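Local structure of EGF family domain-containing protein (Toxoplasma gondii, 4Z80) at residues A[64-68]-A[174-178]; A[72-78]-A[268-274]; A[352-356]-A[404-408]; A[371-377]-A[423-429]. The protein is an apical membrane antigen (AMA4) that binds a RON2-like peptide, a pairing thought to serve moving-junction formation during host cell invasion. One frame throughout, in Å; residues are numbered along the deposited sequence. Where two conformers were deposited one is given.

Interaction 1: A[64-68]-A[174-178]; sequences YDSSA and TDKEF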
loop_
_atom_site.group_PDB
_atom_site.type_symbol
_atom_site.label_atom_id
_atom_site.label_comp_id
_atom_site.label_asym_id
_atom_site.label_seq_id
_atom_site.Cartn_x
_atom_site.Cartn_y
_atom_site.Cartn_z
ATOM N N TYR A 64 2.769 10.584 -10.828
ATOM C CA TYR A 64 3.252 10.336 -12.175
ATOM C C TYR A 64 2.120 9.712 -12.966
ATOM O O TYR A 64 1.609 8.656 -12.588
ATOM C CB TYR A 64 4.462 9.408 -12.144
ATOM C CG TYR A 64 5.000 9.017 -13.495
ATOM C CD1 TYR A 64 5.841 9.870 -14.196
ATOM C CD2 TYR A 64 4.699 7.786 -14.053
ATOM C CE1 TYR A 64 6.353 9.512 -15.429
ATOM C CE2 TYR A 64 5.204 7.416 -15.290
ATOM C CZ TYR A 64 6.030 8.284 -15.968
ATOM O OH TYR A 64 6.539 7.917 -17.192
ATOM N N ASP A 65 1.725 10.366 -14.052
ATOM C CA ASP A 65 0.653 9.863 -14.896
ATOM C C ASP A 65 1.099 9.873 -16.355
ATOM O O ASP A 65 1.163 10.924 -16.992
ATOM C CB ASP A 65 -0.619 10.690 -14.709
ATOM C CG ASP A 65 -1.843 10.009 -15.285
ATOM O OD1 ASP A 65 -1.689 9.269 -16.276
ATOM O OD2 ASP A 65 -2.954 10.204 -14.748
ATOM N N SER A 66 1.395 8.688 -16.874
ATOM C CA SER A 66 1.834 8.537 -18.256
ATOM C C SER A 66 0.724 7.950 -19.128
ATOM O O SER A 66 0.993 7.366 -20.175
ATOM C CB SER A 66 3.084 7.659 -18.327
ATOM O OG SER A 66 2.849 6.398 -17.733
ATOM N N SER A 67 -0.525 8.102 -18.695
ATOM C CA SER A 67 -1.644 7.846 -19.594
ATOM C C SER A 67 -1.578 8.913 -20.682
ATOM O O SER A 67 -0.934 9.948 -20.509
ATOM C CB SER A 67 -2.993 7.869 -18.851
ATOM O OG SER A 67 -3.285 9.157 -18.334
ATOM N N ALA A 68 -2.227 8.660 -21.810
ATOM C CA ALA A 68 -2.204 9.605 -22.917
ATOM C C ALA A 68 -2.722 10.982 -22.490
ATOM O O ALA A 68 -2.216 12.011 -22.946
ATOM C CB ALA A 68 -3.018 9.066 -24.068
ATOM N N THR A 174 -2.669 2.572 -23.981
ATOM C CA THR A 174 -1.779 3.667 -24.353
ATOM C C THR A 174 -1.152 4.361 -23.130
ATOM O O THR A 174 -0.522 5.414 -23.258
ATOM C CB THR A 174 -2.519 4.712 -25.207
ATOM O OG1 THR A 174 -3.682 5.178 -24.511
ATOM C CG2 THR A 174 -2.947 4.103 -26.540
ATOM N N ASP A 175 -1.329 3.758 -21.957
ATOM C CA ASP A 175 -0.679 4.201 -20.722
ATOM C C ASP A 175 0.681 3.529 -20.631
ATOM O O ASP A 175 0.764 2.302 -20.642
ATOM C CB ASP A 175 -1.562 3.839 -19.518
ATOM C CG ASP A 175 -1.063 4.423 -18.196
ATOM O OD1 ASP A 175 0.156 4.661 -18.027
ATOM O OD2 ASP A 175 -1.922 4.618 -17.305
ATOM N N LYS A 176 1.745 4.319 -20.515
ATOM C CA LYS A 176 3.093 3.763 -20.536
ATOM C C LYS A 176 3.402 2.898 -19.308
ATOM O O LYS A 176 4.370 2.136 -19.318
ATOM C CB LYS A 176 4.117 4.893 -20.672
ATOM C CG LYS A 176 3.946 5.671 -21.971
ATOM C CD LYS A 176 5.118 6.594 -22.260
ATOM C CE LYS A 176 4.938 7.276 -23.608
ATOM N NZ LYS A 176 6.143 8.045 -24.029
ATOM N N GLU A 177 2.564 2.979 -18.275
ATOM C CA GLU A 177 2.731 2.119 -17.101
ATOM C C GLU A 177 1.901 0.837 -17.174
ATOM O O GLU A 177 2.064 -0.062 -16.350
ATOM C CB GLU A 177 2.372 2.884 -15.821
ATOM C CG GLU A 177 3.397 3.943 -15.464
ATOM C CD GLU A 177 3.386 4.287 -13.993
ATOM O OE1 GLU A 177 2.409 4.917 -13.537
ATOM O OE2 GLU A 177 4.356 3.923 -13.294
ATOM N N PHE A 178 1.001 0.761 -18.148
ATOM C CA PHE A 178 0.143 -0.403 -18.300
ATOM C C PHE A 178 0.822 -1.437 -19.185
ATOM O O PHE A 178 1.523 -1.080 -20.127
ATOM C CB PHE A 178 -1.198 0.008 -18.901
ATOM C CG PHE A 178 -2.227 -1.096 -18.928
ATOM C CD1 PHE A 178 -3.053 -1.309 -17.841
ATOM C CD2 PHE A 178 -2.382 -1.899 -20.050
ATOM C CE1 PHE A 178 -4.006 -2.307 -17.853
ATOM C CE2 PHE A 178 -3.334 -2.912 -20.070
ATOM C CZ PHE A 178 -4.148 -3.113 -18.974
HETATM O O HOH W 1 2.392 6.468 -11.295
HETATM O O HOH W 2 1.130 7.795 -22.881
HETATM O O HOH W 3 -3.737 6.194 -21.921
#

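Interaction 2: A[72-78]-A[268-274]; sequences CQSSSAK and YKSGGNC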
loop_
_atom_site.group_PDB
_atom_site.type_symbol
_atom_site.label_atom_id
_atom_site.label_comp_id
_atom_site.label_asym_id
_atom_site.label_seq_id
_atom_site.Cartn_x
_atom_site.Cartn_y
_atom_site.Cartn_z
ATOM N N CYS A 72 -4.078 12.609 -13.872
ATOM C CA CYS A 72 -3.838 12.929 -12.473
ATOM C C CYS A 72 -2.659 13.877 -12.280
ATOM O O CYS A 72 -2.333 14.228 -11.148
ATOM C CB CYS A 72 -3.617 11.645 -11.666
ATOM S SG CYS A 72 -5.055 10.522 -11.657
ATOM N N GLN A 73 -2.037 14.305 -13.376
ATOM C CA GLN A 73 -1.008 15.348 -13.318
ATOM C C GLN A 73 -1.599 16.748 -13.494
ATOM O O GLN A 73 -0.901 17.747 -13.325
ATOM C CB GLN A 73 0.073 15.103 -14.378
ATOM C CG GLN A 73 1.047 14.019 -13.967
ATOM C CD GLN A 73 2.159 13.739 -14.972
ATOM O OE1 GLN A 73 2.955 12.826 -14.768
ATOM N NE2 GLN A 73 2.215 14.508 -16.065
ATOM N N SER A 74 -2.882 16.812 -13.825
ATOM C CA SER A 74 -3.579 18.089 -14.007
ATOM C C SER A 74 -3.676 18.883 -12.712
ATOM O O SER A 74 -3.856 18.310 -11.634
ATOM C CB SER A 74 -4.984 17.852 -14.549
ATOM O OG SER A 74 -5.733 19.060 -14.552
ATOM N N SER A 75 -3.587 20.206 -12.824
ATOM C CA SER A 75 -3.713 21.070 -11.657
ATOM C C SER A 75 -5.123 21.007 -11.080
ATOM O O SER A 75 -5.331 21.352 -9.917
ATOM C CB SER A 75 -3.350 22.517 -12.009
ATOM O OG SER A 75 -4.170 23.006 -13.055
ATOM N N SER A 76 -6.087 20.554 -11.882
ATOM C CA SER A 76 -7.469 20.451 -11.422
ATOM C C SER A 76 -7.793 19.056 -10.890
ATOM O O SER A 76 -8.915 18.801 -10.457
ATOM C CB SER A 76 -8.438 20.816 -12.547
ATOM O OG SER A 76 -8.325 19.914 -13.630
ATOM N N ALA A 77 -6.818 18.152 -10.931
ATOM C CA ALA A 77 -6.991 16.830 -10.342
ATOM C C ALA A 77 -6.807 16.919 -8.835
ATOM O O ALA A 77 -5.800 17.445 -8.367
ATOM C CB ALA A 77 -6.007 15.846 -10.937
ATOM N N LYS A 78 -7.771 16.412 -8.077
ATOM C CA LYS A 78 -7.632 16.386 -6.627
ATOM C C LYS A 78 -6.903 15.118 -6.207
ATOM O O LYS A 78 -7.320 14.014 -6.541
ATOM C CB LYS A 78 -8.992 16.468 -5.942
ATOM C CG LYS A 78 -8.905 16.497 -4.428
ATOM C CD LYS A 78 -10.267 16.713 -3.793
ATOM C CE LYS A 78 -10.167 16.707 -2.277
ATOM N NZ LYS A 78 -11.467 17.028 -1.629
ATOM N N TYR A 268 -12.621 9.507 -13.131
ATOM C CA TYR A 268 -12.083 10.833 -12.875
ATOM C C TYR A 268 -12.762 11.875 -13.751
ATOM O O TYR A 268 -12.852 11.717 -14.970
ATOM C CB TYR A 268 -10.570 10.900 -13.115
ATOM C CG TYR A 268 -10.092 12.333 -13.056
ATOM C CD1 TYR A 268 -10.079 13.027 -11.852
ATOM C CD2 TYR A 268 -9.717 13.010 -14.208
ATOM C CE1 TYR A 268 -9.680 14.343 -11.794
ATOM C CE2 TYR A 268 -9.317 14.334 -14.155
ATOM C CZ TYR A 268 -9.297 14.990 -12.944
ATOM O OH TYR A 268 -8.904 16.304 -12.877
ATOM N N LYS A 269 -13.227 12.940 -13.110
ATOM C CA LYS A 269 -13.750 14.114 -13.801
ATOM C C LYS A 269 -13.121 15.347 -13.171
ATOM O O LYS A 269 -12.943 15.400 -11.949
ATOM C CB LYS A 269 -15.271 14.157 -13.710
ATOM C CG LYS A 269 -15.915 15.329 -14.408
ATOM C CD LYS A 269 -17.416 15.123 -14.417
ATOM C CE LYS A 269 -18.149 16.228 -15.148
ATOM N NZ LYS A 269 -19.585 15.879 -15.334
ATOM N N SER A 270 -12.780 16.319 -14.015
ATOM C CA SER A 270 -12.045 17.515 -13.605
ATOM C C SER A 270 -12.585 18.082 -12.299
ATOM O O SER A 270 -13.789 18.274 -12.144
ATOM C CB SER A 270 -12.111 18.578 -14.710
ATOM O OG SER A 270 -11.080 19.536 -14.562
ATOM N N GLY A 271 -11.685 18.319 -11.350
ATOM C CA GLY A 271 -12.062 18.849 -10.053
ATOM C C GLY A 271 -12.314 17.791 -8.987
ATOM O O GLY A 271 -12.369 18.112 -7.802
ATOM N N GLY A 272 -12.473 16.536 -9.404
ATOM C CA GLY A 272 -12.751 15.446 -8.477
ATOM C C GLY A 272 -11.480 14.708 -8.097
ATOM O O GLY A 272 -10.415 15.006 -8.624
ATOM N N ASN A 273 -11.584 13.765 -7.164
ATOM C CA ASN A 273 -10.440 12.927 -6.814
ATOM C C ASN A 273 -9.971 12.102 -8.001
ATOM O O ASN A 273 -10.775 11.491 -8.706
ATOM C CB ASN A 273 -10.779 12.002 -5.642
ATOM C CG ASN A 273 -10.621 12.682 -4.298
ATOM O OD1 ASN A 273 -9.539 12.685 -3.701
ATOM N ND2 ASN A 273 -11.698 13.260 -3.814
ATOM N N CYS A 274 -8.661 12.122 -8.219
ATOM C CA CYS A 274 -8.013 11.347 -9.262
ATOM C C CYS A 274 -7.263 10.212 -8.585
ATOM O O CYS A 274 -6.312 10.457 -7.845
ATOM C CB CYS A 274 -7.063 12.223 -10.079
ATOM S SG CYS A 274 -6.743 11.648 -11.766
HETATM O O HOH W 4 -8.434 17.602 -15.112
HETATM O O HOH W 5 -7.035 11.448 -4.583
HETATM O O HOH W 6 -12.195 14.303 -1.287
#

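Interaction 3: A[352-356]-A[404-408]; sequences NVRWG and HWATF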
loop_
_atom_site.group_PDB
_atom_site.type_symbol
_atom_site.label_atom_id
_atom_site.label_comp_id
_atom_site.label_asym_id
_atom_site.label_seq_id
_atom_site.Cartn_x
_atom_site.Cartn_y
_atom_site.Cartn_z
ATOM N N ASN A 352 19.486 -13.228 17.273
ATOM C CA ASN A 352 20.812 -13.640 17.701
ATOM C C ASN A 352 21.934 -13.116 16.821
ATOM O O ASN A 352 22.965 -13.760 16.682
ATOM C CB ASN A 352 20.880 -15.173 17.777
ATOM C CG ASN A 352 19.950 -15.746 18.826
ATOM O OD1 ASN A 352 19.047 -16.519 18.512
ATOM N ND2 ASN A 352 20.165 -15.367 20.084
ATOM N N VAL A 353 21.750 -11.926 16.246
ATOM C CA VAL A 353 22.817 -11.302 15.481
ATOM C C VAL A 353 22.876 -9.805 15.731
ATOM O O VAL A 353 21.909 -9.207 16.211
ATOM C CB VAL A 353 22.680 -11.560 13.964
ATOM C CG1 VAL A 353 23.033 -13.025 13.634
ATOM C CG2 VAL A 353 21.278 -11.203 13.469
ATOM N N ARG A 354 24.038 -9.245 15.404
ATOM C CA ARG A 354 24.340 -7.814 15.541
ATOM C C ARG A 354 24.821 -7.253 14.198
ATOM O O ARG A 354 25.665 -7.871 13.546
ATOM C CB ARG A 354 25.432 -7.588 16.595
ATOM C CG ARG A 354 25.210 -8.249 17.937
ATOM C CD ARG A 354 26.536 -8.549 18.638
ATOM N NE ARG A 354 27.321 -7.346 18.902
ATOM C CZ ARG A 354 28.599 -7.351 19.270
ATOM N NH1 ARG A 354 29.258 -8.499 19.403
ATOM N NH2 ARG A 354 29.230 -6.207 19.493
ATOM N N TRP A 355 24.328 -6.086 13.781
ATOM C CA TRP A 355 24.805 -5.469 12.538
ATOM C C TRP A 355 26.286 -5.120 12.600
ATOM O O TRP A 355 26.748 -4.565 13.595
ATOM C CB TRP A 355 24.034 -4.181 12.217
ATOM C CG TRP A 355 22.556 -4.351 12.057
ATOM C CD1 TRP A 355 21.585 -3.943 12.923
ATOM C CD2 TRP A 355 21.878 -4.960 10.952
ATOM N NE1 TRP A 355 20.347 -4.267 12.434
ATOM C CE2 TRP A 355 20.497 -4.888 11.222
ATOM C CE3 TRP A 355 22.304 -5.555 9.762
ATOM C CZ2 TRP A 355 19.539 -5.406 10.356
ATOM C CZ3 TRP A 355 21.357 -6.064 8.901
ATOM C CH2 TRP A 355 19.989 -5.989 9.200
ATOM N N GLY A 356 27.013 -5.398 11.525
ATOM C CA GLY A 356 28.418 -5.035 11.457
ATOM C C GLY A 356 28.905 -4.679 10.069
ATOM O O GLY A 356 28.144 -4.683 9.095
ATOM N N HIS A 404 18.200 3.203 9.834
ATOM C CA HIS A 404 17.473 2.106 9.181
ATOM C C HIS A 404 17.805 0.737 9.736
ATOM O O HIS A 404 17.194 -0.251 9.321
ATOM C CB HIS A 404 17.734 2.117 7.681
ATOM C CG HIS A 404 17.158 3.320 7.017
ATOM N ND1 HIS A 404 15.799 3.534 6.934
ATOM C CD2 HIS A 404 17.750 4.417 6.493
ATOM C CE1 HIS A 404 15.578 4.697 6.345
ATOM N NE2 HIS A 404 16.745 5.255 6.072
ATOM N N TRP A 405 18.743 0.683 10.676
ATOM C CA TRP A 405 19.199 -0.562 11.283
ATOM C C TRP A 405 19.352 -0.326 12.767
ATOM O O TRP A 405 19.881 0.713 13.172
ATOM C CB TRP A 405 20.536 -1.015 10.677
ATOM C CG TRP A 405 20.531 -1.004 9.185
ATOM C CD1 TRP A 405 20.196 -2.037 8.353
ATOM C CD2 TRP A 405 20.839 0.109 8.334
ATOM N NE1 TRP A 405 20.285 -1.637 7.039
ATOM C CE2 TRP A 405 20.673 -0.322 7.002
ATOM C CE3 TRP A 405 21.238 1.430 8.568
ATOM C CZ2 TRP A 405 20.908 0.511 5.914
ATOM C CZ3 TRP A 405 21.463 2.252 7.491
ATOM C CH2 TRP A 405 21.290 1.803 6.180
ATOM N N ALA A 406 18.890 -1.282 13.571
ATOM C CA ALA A 406 19.119 -1.250 15.004
ATOM C C ALA A 406 19.512 -2.623 15.513
ATOM O O ALA A 406 19.041 -3.646 15.000
ATOM C CB ALA A 406 17.888 -0.762 15.739
ATOM N N THR A 407 20.362 -2.639 16.531
ATOM C CA THR A 407 20.711 -3.858 17.252
ATOM C C THR A 407 20.183 -3.712 18.651
ATOM O O THR A 407 20.527 -2.748 19.348
ATOM C CB THR A 407 22.237 -4.101 17.305
ATOM O OG1 THR A 407 22.748 -4.316 15.986
ATOM C CG2 THR A 407 22.589 -5.305 18.195
ATOM N N PHE A 408 19.339 -4.654 19.048
ATOM C CA PHE A 408 18.843 -4.734 20.407
ATOM C C PHE A 408 19.715 -5.687 21.200
ATOM O O PHE A 408 19.976 -6.800 20.757
ATOM C CB PHE A 408 17.394 -5.199 20.430
ATOM C CG PHE A 408 16.832 -5.355 21.809
ATOM C CD1 PHE A 408 16.405 -4.248 22.518
ATOM C CD2 PHE A 408 16.708 -6.608 22.389
ATOM C CE1 PHE A 408 15.880 -4.377 23.788
ATOM C CE2 PHE A 408 16.176 -6.747 23.661
ATOM C CZ PHE A 408 15.759 -5.633 24.360
HETATM O O HOH W 7 25.465 -4.021 15.992
#

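Interaction 4: A[371-377]-A[423-429]; sequences ASLSNAT and ARGKCFF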
loop_
_atom_site.group_PDB
_atom_site.type_symbol
_atom_site.label_atom_id
_atom_site.label_comp_id
_atom_site.label_asym_id
_atom_site.label_seq_id
_atom_site.Cartn_x
_atom_site.Cartn_y
_atom_site.Cartn_z
ATOM N N ALA A 371 23.192 6.548 17.999
ATOM C CA ALA A 371 22.365 6.841 19.148
ATOM C C ALA A 371 21.975 5.555 19.852
ATOM O O ALA A 371 22.067 4.468 19.268
ATOM C CB ALA A 371 21.117 7.609 18.731
ATOM N N SER A 372 21.533 5.673 21.098
ATOM C CA SER A 372 21.011 4.518 21.817
ATOM C C SER A 372 19.827 4.885 22.695
ATOM O O SER A 372 19.635 6.051 23.058
ATOM C CB SER A 372 22.106 3.854 22.663
ATOM O OG SER A 372 22.439 4.630 23.804
ATOM N N LEU A 373 19.029 3.872 23.016
ATOM C CA LEU A 373 17.866 4.004 23.878
ATOM C C LEU A 373 17.994 2.928 24.945
ATOM O O LEU A 373 18.164 1.752 24.615
ATOM C CB LEU A 373 16.565 3.850 23.074
ATOM C CG LEU A 373 15.235 4.012 23.800
ATOM C CD1 LEU A 373 15.028 5.458 24.213
ATOM C CD2 LEU A 373 14.100 3.558 22.898
ATOM N N SER A 374 17.922 3.314 26.214
ATOM C CA SER A 374 18.105 2.362 27.310
ATOM C C SER A 374 16.782 1.847 27.880
ATOM O O SER A 374 15.746 2.494 27.782
ATOM C CB SER A 374 18.934 3.010 28.426
ATOM O OG SER A 374 20.279 3.213 28.009
ATOM N N ASN A 375 16.841 0.662 28.484
ATOM C CA ASN A 375 15.696 0.041 29.148
ATOM C C ASN A 375 14.460 -0.078 28.255
ATOM O O ASN A 375 13.340 0.179 28.686
ATOM C CB ASN A 375 15.329 0.817 30.413
ATOM C CG ASN A 375 14.372 0.046 31.308
ATOM O OD1 ASN A 375 14.401 -1.181 31.352
ATOM N ND2 ASN A 375 13.503 0.765 32.006
ATOM N N ALA A 376 14.676 -0.478 27.010
ATOM C CA ALA A 376 13.597 -0.665 26.052
ATOM C C ALA A 376 13.322 -2.147 25.870
ATOM O O ALA A 376 14.174 -2.974 26.184
ATOM C CB ALA A 376 13.957 -0.037 24.719
ATOM N N THR A 377 12.133 -2.468 25.375
ATOM C CA THR A 377 11.857 -3.820 24.906
ATOM C C THR A 377 12.309 -3.940 23.455
ATOM O O THR A 377 12.564 -2.936 22.788
ATOM C CB THR A 377 10.369 -4.181 24.981
ATOM O OG1 THR A 377 9.633 -3.331 24.094
ATOM C CG2 THR A 377 9.819 -4.041 26.407
ATOM N N ALA A 423 11.778 -9.139 27.361
ATOM C CA ALA A 423 13.108 -8.732 27.791
ATOM C C ALA A 423 13.313 -7.239 27.622
ATOM O O ALA A 423 12.821 -6.650 26.665
ATOM C CB ALA A 423 14.165 -9.478 27.014
ATOM N N ARG A 424 14.039 -6.635 28.557
ATOM C CA ARG A 424 14.464 -5.256 28.395
ATOM C C ARG A 424 15.962 -5.212 28.123
ATOM O O ARG A 424 16.699 -6.155 28.428
ATOM C CB ARG A 424 14.088 -4.423 29.621
ATOM C CG ARG A 424 12.564 -4.320 29.808
ATOM C CD ARG A 424 12.111 -2.945 30.276
ATOM N NE ARG A 424 10.662 -2.793 30.130
ATOM C CZ ARG A 424 10.050 -1.849 29.417
ATOM N NH1 ARG A 424 10.738 -0.916 28.764
ATOM N NH2 ARG A 424 8.726 -1.836 29.364
ATOM N N GLY A 425 16.400 -4.120 27.512
ATOM C CA GLY A 425 17.785 -3.955 27.147
ATOM C C GLY A 425 18.008 -2.632 26.447
ATOM O O GLY A 425 17.242 -1.684 26.621
ATOM N N LYS A 426 19.060 -2.589 25.644
ATOM C CA LYS A 426 19.505 -1.368 25.002
ATOM C C LYS A 426 19.350 -1.459 23.490
ATOM O O LYS A 426 19.712 -2.472 22.894
ATOM C CB LYS A 426 20.959 -1.107 25.374
ATOM C CG LYS A 426 21.378 0.336 25.301
ATOM C CD LYS A 426 22.710 0.520 26.005
ATOM C CE LYS A 426 23.020 1.972 26.276
ATOM N NZ LYS A 426 23.281 2.174 27.730
ATOM N N CYS A 427 18.795 -0.405 22.892
ATOM C CA CYS A 427 18.694 -0.276 21.437
ATOM C C CYS A 427 19.785 0.592 20.889
ATOM O O CYS A 427 19.942 1.724 21.332
ATOM C CB CYS A 427 17.389 0.364 21.008
ATOM S SG CYS A 427 15.962 -0.090 21.916
ATOM N N PHE A 428 20.533 0.084 19.919
ATOM C CA PHE A 428 21.569 0.862 19.248
ATOM C C PHE A 428 21.140 1.160 17.824
ATOM O O PHE A 428 20.831 0.245 17.071
ATOM C CB PHE A 428 22.905 0.119 19.253
ATOM C CG PHE A 428 23.457 -0.099 20.623
ATOM C CD1 PHE A 428 24.247 0.861 21.228
ATOM C CD2 PHE A 428 23.177 -1.263 21.317
ATOM C CE1 PHE A 428 24.749 0.660 22.492
ATOM C CE2 PHE A 428 23.680 -1.467 22.582
ATOM C CZ PHE A 428 24.466 -0.507 23.170
ATOM N N PHE A 429 21.126 2.437 17.456
ATOM C CA PHE A 429 20.640 2.872 16.149
ATOM C C PHE A 429 21.789 3.235 15.218
ATOM O O PHE A 429 22.761 3.882 15.630
ATOM C CB PHE A 429 19.705 4.083 16.301
ATOM C CG PHE A 429 18.489 3.828 17.138
ATOM C CD1 PHE A 429 17.413 3.127 16.627
ATOM C CD2 PHE A 429 18.397 4.330 18.425
ATOM C CE1 PHE A 429 16.281 2.906 17.389
ATOM C CE2 PHE A 429 17.271 4.109 19.195
ATOM C CZ PHE A 429 16.208 3.391 18.674
#

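Interaction 1: A[64-68]-A[174-178]
Tyr64 opens the contact with its carbonyl: water 1 donates to Tyr64 O and to Glu177 OE1, 2.7 Å from each, while the ring edge lies beside the same carboxylate, Tyr64 CD2 3.7 Å from Glu177 OE1. Glu177 has further partners, a salt bridge to Arg276 and a hydrogen bond to His335. Asp65 turns its CB away and accepts within its own segment, from Ser67 N at OD1 (2.9 Å) in an Asx turn. The carbonyl of Ser66 accepts a direct hydrogen bond from the other segment, Lys176 N to Ser66 O (3.2 Å, nearly linear), and Ser66 OG packs 3.4 Å from Glu177 CG. The facing loop repeats the Asx turn: Asp175 OD1 accepts from Glu177 N at 2.9 Å within a type I turn closed by Phe178 N to Asp175 O, and Asp175 OD2 reaches His264 and Arg276. Two irregular loops, one following strand 60-62 and the other helix 165-172, thus run roughly antiparallel without forming a sheet. At Ser67 the CA traces come nearest, Ser67 CA 3.9 Å from Asp175 CA. At Ala68 water takes over, water 3 joining Ala68 N (2.9 Å) to Thr174 OG1 (2.8 Å).

Interaction 2: A[72-78]-A[268-274]
Two bent loops close on each other here, and the small side chain of Ala77 fills the hollow between them. Its CB lies 3.9 Å from Tyr268 CZ and 3.9 Å from Cys274 CB, with the phenol oxygen close to its backbone, Tyr268 OH 3.2 Å from Ala77 CA. A type I turn, Ser74 to Ala77, pushes Ser76 forward against the type II turn from Lys269 to Gly272. There Ser76 OG and Ser270 OG share a hydrogen bond of 2.9 Å, and Gly271 N gives a weak one to Ser76 O (3.0 Å). Gly271 has positive phi, a conformation suited to glycine at this turn position. Water 4 fills the gap between Ser76 OG and Tyr268 OH. Farther along, Lys78 and Asn273 form a single beta bridge: Lys78 N donates to Gly272 O at 3.0 Å and Cys274 N to Lys78 O at 2.9 Å. Lys78 CD also lies 3.7 Å from Asn273 ND2. The backbone of Tyr268 also meets the bound RON2-like peptide, Tyr268 N donating to Asn9 of that chain. The Cys72-Cys274 disulfide (SG to SG 2.0 Å) covalently links loops 190 residues apart, so their closure does not depend on the short polar bridge alone.

Interaction 3: A[352-356]-A[404-408]
This is a buried packing contact between two sheets, made chiefly by side chains: strand 353-359 belongs to a three-stranded antiparallel sheet, strand 405-410 to a neighbouring four-stranded one. The setting is consistent with a PAN-type domain of apical membrane antigens, whose family match includes 352-356. The segment axes approach to 6.5 Å with their directions 141° apart, farther than the spacing of paired strands. Trp355 fills the space between them. Trp405 CB sits over the five-membered ring of Trp355, 3.8 Å from the centroid in a CH-pi contact, and the edge of the Trp405 indole points at the Trp355 six-membered ring, an edge-to-face pair with planes at 73°. Phe19 adds a further edge-to-face partner for Trp355, and its carbonyl accepts from Trp405 NE1. Thr407 also points toward the opposite strand, its CG2 4.0 Å from Arg354 CG, whereas the side chains of Ala406 and Phe408 turn to helix 378-387. Water 7 links Trp355 O (2.8 Å) to Thr407 OG1 (2.7 Å). The guanidinium of Arg354 is engaged elsewhere, in a salt bridge to Glu468. Trp355 NE1 gives a weak hydrogen bond to Ala406 O (2.9 Å), with Phe446 O a second weak acceptor; segments 352-356 and 404-408 therefore meet largely through aromatic and van der Waals packing, with the buried indole NH still given acceptors.

Interaction 4: A[371-377]-A[423-429]
Backbone hydrogen bonds dominate this antiparallel strand pair, at the edge of the four-stranded sheet in which 371-377 is an outermost strand. Leu373 and Cys427 exchange two, Cys427 N to Leu373 O at 2.8 Å and Leu373 N to Cys427 O at 2.9 Å; Phe429 N adds an almost linear one to Ala371 O (2.9 Å). A G1 beta bulge then interrupts the ladder: Asn375, with positive phi, and Ala376 both face Gly425, shifting the register by one. Beyond it pairing resumes, with Ala376 N to Gly425 O at 2.9 Å and Gly425 N to Ala376 O at 2.8 Å. Side chains bond beside the bulge: Arg424 NH1 donates to Asn375 O (2.8 Å) and Lys426 NZ to Ser374 OG (3.2 Å). Thr377 is the N-cap of helix 378-387, with its CG2 over one face of the Arg424 guanidinium. On the sheet face carrying Ala371, Leu373, Cys427 and Phe429, that helix covers the inner residues: Phe429 touches Arg384 and Leu385, and Cys427 is joined to Cys381 by a disulfide. Leu373 CB meets the Phe429 ring edge 4.0 Å from CE2, and Ala376 CB packs 3.4 Å from Cys427 SG.

In the fold
The four contacts fall into two pairs on opposite sides of the chain's centre. Interactions 1 and 2 lie 15 Å apart between centres and join irregular, partly buried loops; residues 64-68 and 72-78 occupy the same long loop, and Asp65 OD2 accepts a hydrogen bond from Cys72 N. Interaction 1 joins its loops by a backbone hydrogen bond and waters, interaction 2 by a disulfide and a single beta bridge. Interactions 3 and 4, 11 Å apart between centres, meet in the four-stranded sheet, where 405-410 and 424-430 are neighbours, Thr407 O 2.9 Å from Phe428 N. Interaction 3 is the buried, aromatic junction between sheets, whereas interaction 4 is a backbone-bonded ladder at the more exposed sheet edge.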